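Local coordinates for periplasmic oligopeptide-binding protein (Burkholderia pseudomallei, PDB 3ZS6) that binds peptides in the periplasm, probably to hand them to an ABC transporter for uptake, at residues E24-T27 and G28-G32; D287-I290 and L291-I295. All coordinates share one frame; numbering follows the deposited sequence. Where two conformers were deposited one is given.

Contact 1: E24-T27 and G28-G32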
loop_
_atom_site.group_PDB
_atom_site.type_symbol
_atom_site.label_atom_id
_atom_site.label_comp_id
_atom_site.label_asym_id
_atom_site.label_seq_id
_atom_site.Cartn_x
_atom_site.Cartn_y
_atom_site.Cartn_z
ATOM N N GLU A 24 5.353 0.806 -5.975
ATOM C CA GLU A 24 4.906 -0.202 -5.016
ATOM C C GLU A 24 4.330 0.392 -3.736
ATOM O O GLU A 24 3.575 -0.278 -3.027
ATOM C CB GLU A 24 6.077 -1.084 -4.561
ATOM C CG GLU A 24 6.735 -1.940 -5.597
ATOM C CD GLU A 24 7.828 -2.789 -4.976
ATOM O OE1 GLU A 24 7.503 -3.661 -4.135
ATOM O OE2 GLU A 24 9.006 -2.576 -5.323
ATOM N N SER A 25 4.746 1.610 -3.398
ATOM C CA SER A 25 4.510 2.133 -2.045
ATOM C C SER A 25 3.410 3.182 -1.955
ATOM O O SER A 25 2.976 3.744 -2.967
ATOM C CB SER A 25 5.802 2.742 -1.486
ATOM O OG SER A 25 6.068 3.989 -2.111
ATOM N N TRP A 26 2.994 3.460 -0.721
ATOM C CA TRP A 26 2.096 4.568 -0.436
ATOM C C TRP A 26 2.665 5.855 -1.049
ATOM O O TRP A 26 1.945 6.628 -1.681
ATOM C CB TRP A 26 1.920 4.753 1.080
ATOM C CG TRP A 26 1.021 5.923 1.434
ATOM C CD1 TRP A 26 -0.337 5.896 1.574
ATOM C CD2 TRP A 26 1.421 7.287 1.676
ATOM N NE1 TRP A 26 -0.808 7.151 1.892
ATOM C CE2 TRP A 26 0.247 8.021 1.962
ATOM C CE3 TRP A 26 2.651 7.954 1.679
ATOM C CZ2 TRP A 26 0.268 9.393 2.242
ATOM C CZ3 TRP A 26 2.670 9.315 1.963
ATOM C CH2 TRP A 26 1.483 10.019 2.246
ATOM N N THR A 27 3.961 6.077 -0.859
ATOM C CA THR A 27 4.586 7.288 -1.375
ATOM C C THR A 27 4.563 7.314 -2.908
ATOM O O THR A 27 4.239 8.333 -3.506
ATOM C CB THR A 27 6.043 7.449 -0.878
ATOM O OG1 THR A 27 6.054 7.671 0.543
ATOM C CG2 THR A 27 6.712 8.636 -1.589
ATOM N N GLY A 28 4.897 6.187 -3.535
ATOM C CA GLY A 28 4.895 6.098 -4.986
ATOM C C GLY A 28 3.521 6.349 -5.593
ATOM O O GLY A 28 3.389 7.023 -6.616
ATOM N N ASN A 29 2.488 5.800 -4.965
ATOM C CA ASN A 29 1.124 6.023 -5.440
ATOM C C ASN A 29 0.645 7.463 -5.243
ATOM O O ASN A 29 0.018 8.028 -6.129
ATOM C CB ASN A 29 0.143 5.045 -4.785
ATOM C CG ASN A 29 0.170 3.685 -5.438
ATOM O OD1 ASN A 29 -0.625 3.398 -6.343
ATOM N ND2 ASN A 29 1.076 2.825 -4.974
ATOM N N THR A 30 0.942 8.049 -4.084
ATOM C CA THR A 30 0.518 9.428 -3.808
ATOM C C THR A 30 1.165 10.405 -4.789
ATOM O O THR A 30 0.480 11.209 -5.428
ATOM C CB THR A 30 0.862 9.865 -2.374
ATOM O OG1 THR A 30 0.228 8.986 -1.431
ATOM C CG2 THR A 30 0.390 11.296 -2.137
ATOM N N ILE A 31 2.486 10.336 -4.913
ATOM C CA ILE A 31 3.189 11.156 -5.900
ATOM C C ILE A 31 2.785 10.825 -7.350
ATOM O O ILE A 31 2.456 11.719 -8.119
ATOM C CB ILE A 31 4.707 11.051 -5.738
ATOM C CG1 ILE A 31 5.119 11.616 -4.377
ATOM C CG2 ILE A 31 5.427 11.814 -6.858
ATOM C CD1 ILE A 31 6.599 11.457 -4.063
ATOM N N GLY A 32 2.798 9.545 -7.712
ATOM C CA GLY A 32 2.500 9.136 -9.078
ATOM C C GLY A 32 1.103 9.493 -9.575
ATOM O O GLY A 32 0.898 9.734 -10.780
#
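This is a local contact: the N-capped start of helix 26-35, buried beside the bound peptide in an oligopeptide-binding protein. S25 is the N-cap. Its OG accepts from G28 N at 2.9 Å, with the N-H pointing almost straight at it. With chi1 at 74°, OG sits between its own backbone N and carbonyl carbon, which brings it back over the start of the helix. The same oxygen is also hydrogen-bonded to E16 OE1, so the cap is tied to the chain before it.

S25 O is gripped twice by N29. The backbone N29 N and the side-chain N29 ND2 each lie 2.9 Å from S25 O. The hydrogen bond from ND2 is nearly straight (174°). The carbonyl oxygen lies in the plane of the N29 amide, although ND2 itself stands above the carbonyl plane. This second bond fixes how the N29 amide is turned against the cap.

One turn on, T27 and I31 lie side by side and point the same way. T27 CG2 meets I31 CD1 at 3.8 Å, while I31 N gives the ordinary helical bond to T27 O.

E24 and W26 make backbone hydrogen bonds to the bound peptide. The side chain of E24 is hydrogen-bonded through OE1 to H395 and Q426.

A chi1 of 178° swings the indole of W26 round so that one face lies over T30 OG1. The two donors of T30 approach W26 O from opposite faces of its carbonyl plane: T30 N at 3.0 Å and T30 OG1 at 2.9 Å. The hydroxyl oxygen also sits over the centre of the W26 ring, with T30 OG1 3.5 Å from W26 CE2.

Contact 2: D287-I290 and L291-I295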
loop_
_atom_site.group_PDB
_atom_site.type_symbol
_atom_site.label_atom_id
_atom_site.label_comp_id
_atom_site.label_asym_id
_atom_site.label_seq_id
_atom_site.Cartn_x
_atom_site.Cartn_y
_atom_site.Cartn_z
ATOM N N ASP A 287 2.817 -7.979 23.619
ATOM C CA ASP A 287 1.660 -7.331 24.232
ATOM C C ASP A 287 1.242 -6.110 23.403
ATOM O O ASP A 287 1.803 -5.021 23.560
ATOM C CB ASP A 287 2.011 -6.912 25.661
ATOM C CG ASP A 287 0.788 -6.585 26.496
ATOM O OD1 ASP A 287 -0.218 -6.102 25.930
ATOM O OD2 ASP A 287 0.842 -6.807 27.728
ATOM N N ARG A 288 0.259 -6.302 22.524
ATOM C CA ARG A 288 -0.168 -5.261 21.593
ATOM C C ARG A 288 -1.000 -4.184 22.289
ATOM O O ARG A 288 -1.180 -3.079 21.766
ATOM C CB ARG A 288 -0.959 -5.878 20.437
ATOM C CG ARG A 288 -0.172 -6.908 19.611
ATOM C CD ARG A 288 -1.130 -7.824 18.845
ATOM N NE ARG A 288 -0.419 -8.809 18.041
ATOM C CZ ARG A 288 0.273 -9.827 18.551
ATOM N NH1 ARG A 288 0.363 -9.982 19.874
ATOM N NH2 ARG A 288 0.895 -10.680 17.738
ATOM N N GLU A 289 -1.508 -4.513 23.472
ATOM C CA GLU A 289 -2.280 -3.564 24.253
ATOM C C GLU A 289 -1.346 -2.484 24.791
ATOM O O GLU A 289 -1.618 -1.292 24.650
ATOM C CB GLU A 289 -3.014 -4.275 25.395
ATOM C CG GLU A 289 -4.434 -3.777 25.607
ATOM C CD GLU A 289 -4.493 -2.292 25.916
ATOM O OE1 GLU A 289 -3.577 -1.791 26.602
ATOM O OE2 GLU A 289 -5.453 -1.625 25.471
ATOM N N ILE A 290 -0.238 -2.915 25.388
ATOM C CA ILE A 290 0.792 -1.999 25.862
ATOM C C ILE A 290 1.425 -1.231 24.704
ATOM O O ILE A 290 1.666 -0.025 24.800
ATOM C CB ILE A 290 1.886 -2.757 26.647
ATOM C CG1 ILE A 290 1.310 -3.328 27.949
ATOM C CG2 ILE A 290 3.052 -1.844 26.954
ATOM C CD1 ILE A 290 2.267 -4.245 28.680
ATOM N N LEU A 291 1.688 -1.937 23.609
ATOM C CA LEU A 291 2.259 -1.329 22.417
ATOM C C LEU A 291 1.438 -0.121 21.982
ATOM O O LEU A 291 1.975 0.963 21.777
ATOM C CB LEU A 291 2.350 -2.357 21.277
ATOM C CG LEU A 291 2.860 -1.836 19.925
ATOM C CD1 LEU A 291 4.170 -1.063 20.083
ATOM C CD2 LEU A 291 3.024 -2.979 18.922
ATOM N N THR A 292 0.128 -0.310 21.861
ATOM C CA THR A 292 -0.740 0.745 21.350
ATOM C C THR A 292 -1.075 1.831 22.381
ATOM O O THR A 292 -1.076 3.024 22.059
ATOM C CB THR A 292 -2.039 0.180 20.746
ATOM O OG1 THR A 292 -2.677 -0.675 21.702
ATOM C CG2 THR A 292 -1.733 -0.620 19.479
ATOM N N SER A 293 -1.338 1.433 23.619
ATOM C CA SER A 293 -1.757 2.387 24.637
ATOM C C SER A 293 -0.595 3.214 25.176
ATOM O O SER A 293 -0.775 4.371 25.556
ATOM C CB SER A 293 -2.476 1.678 25.787
ATOM O OG SER A 293 -1.585 0.860 26.528
ATOM N N LYS A 294 0.596 2.624 25.206
ATOM C CA LYS A 294 1.745 3.272 25.837
ATOM C C LYS A 294 2.845 3.745 24.889
ATOM O O LYS A 294 3.603 4.660 25.222
ATOM C CB LYS A 294 2.364 2.343 26.883
ATOM C CG LYS A 294 1.415 1.943 28.007
ATOM C CD LYS A 294 2.140 1.114 29.054
ATOM C CE LYS A 294 1.195 0.594 30.133
ATOM N NZ LYS A 294 1.884 -0.354 31.063
ATOM N N ILE A 295 2.960 3.116 23.725
ATOM C CA ILE A 295 4.031 3.479 22.800
ATOM C C ILE A 295 3.541 4.309 21.607
ATOM O O ILE A 295 4.015 5.424 21.387
ATOM C CB ILE A 295 4.791 2.241 22.289
ATOM C CG1 ILE A 295 5.209 1.351 23.462
ATOM C CG2 ILE A 295 6.006 2.665 21.491
ATOM C CD1 ILE A 295 6.093 2.042 24.463
#
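E289 O is gripped by S293. The backbone S293 N lies 2.9 Å from E289 O. In the conformer described here, S293 OG also donates to it, coming from the opposite face of the carbonyl plane. S293 was modelled in two conformers, so this second bond is less certain than the first.

The hydroxyl of T292 turns back toward the same turn. T292 OG1 lies 2.8 Å from R288 O and 3.2 Å from E289 O. The single proton can go to only one of them, and which is not settled. The position follows from chi1 of 53°, which sets OG1 between the backbone N and carbonyl carbon of T292. T292 N donates to R288 O as well, from above the carbonyl plane.

These residues make up nearly all of helix 288-296, N-capped by D287. D287 OD1 accepts from I290 N at 3.2 Å; the bond is nearly straight (169°), and I290 N stands above the carboxylate plane. A weak bond from E289 N reaches the same oxygen. D287 O accepts from L291 N. The helix widens into a pi-type turn at 291-295.

L291 packs on F367 of helix 359-376. L291 and T292 touch F473 of strand 470-480. The guanidinium of R288 bonds backbone oxygens of A283 and P471.

I290, partly exposed, touches K294 and also F367. K294 N bonds I290 O at 2.9 Å. The side chains of the pair cross. The K294 chain runs out straight, and its aliphatic part passes I290, with I290 CG2 3.7 Å from K294 CD.

In the fold
Both contacts lie at the N-capped starts of helices, and contact 2 takes in nearly all of its own. The centres of contact 1 and contact 2 are 29 Å apart, and the nearest atoms of contacts 1 and 2 are about 19 Å apart. Contact 1 is core and borders the bound peptide. Contact 2 is partly buried. The caps differ, a serine hydroxyl against an aspartate carboxylate. In both, a hydroxyl doubles a helical bond to a carbonyl. In contact 1 that hydroxyl also lies over an indole face, and an amide adds a further bond. Contact 2 has an exposed lysine beside an isoleucine, and its S293 hydroxyl bond is doubtful because of two conformers.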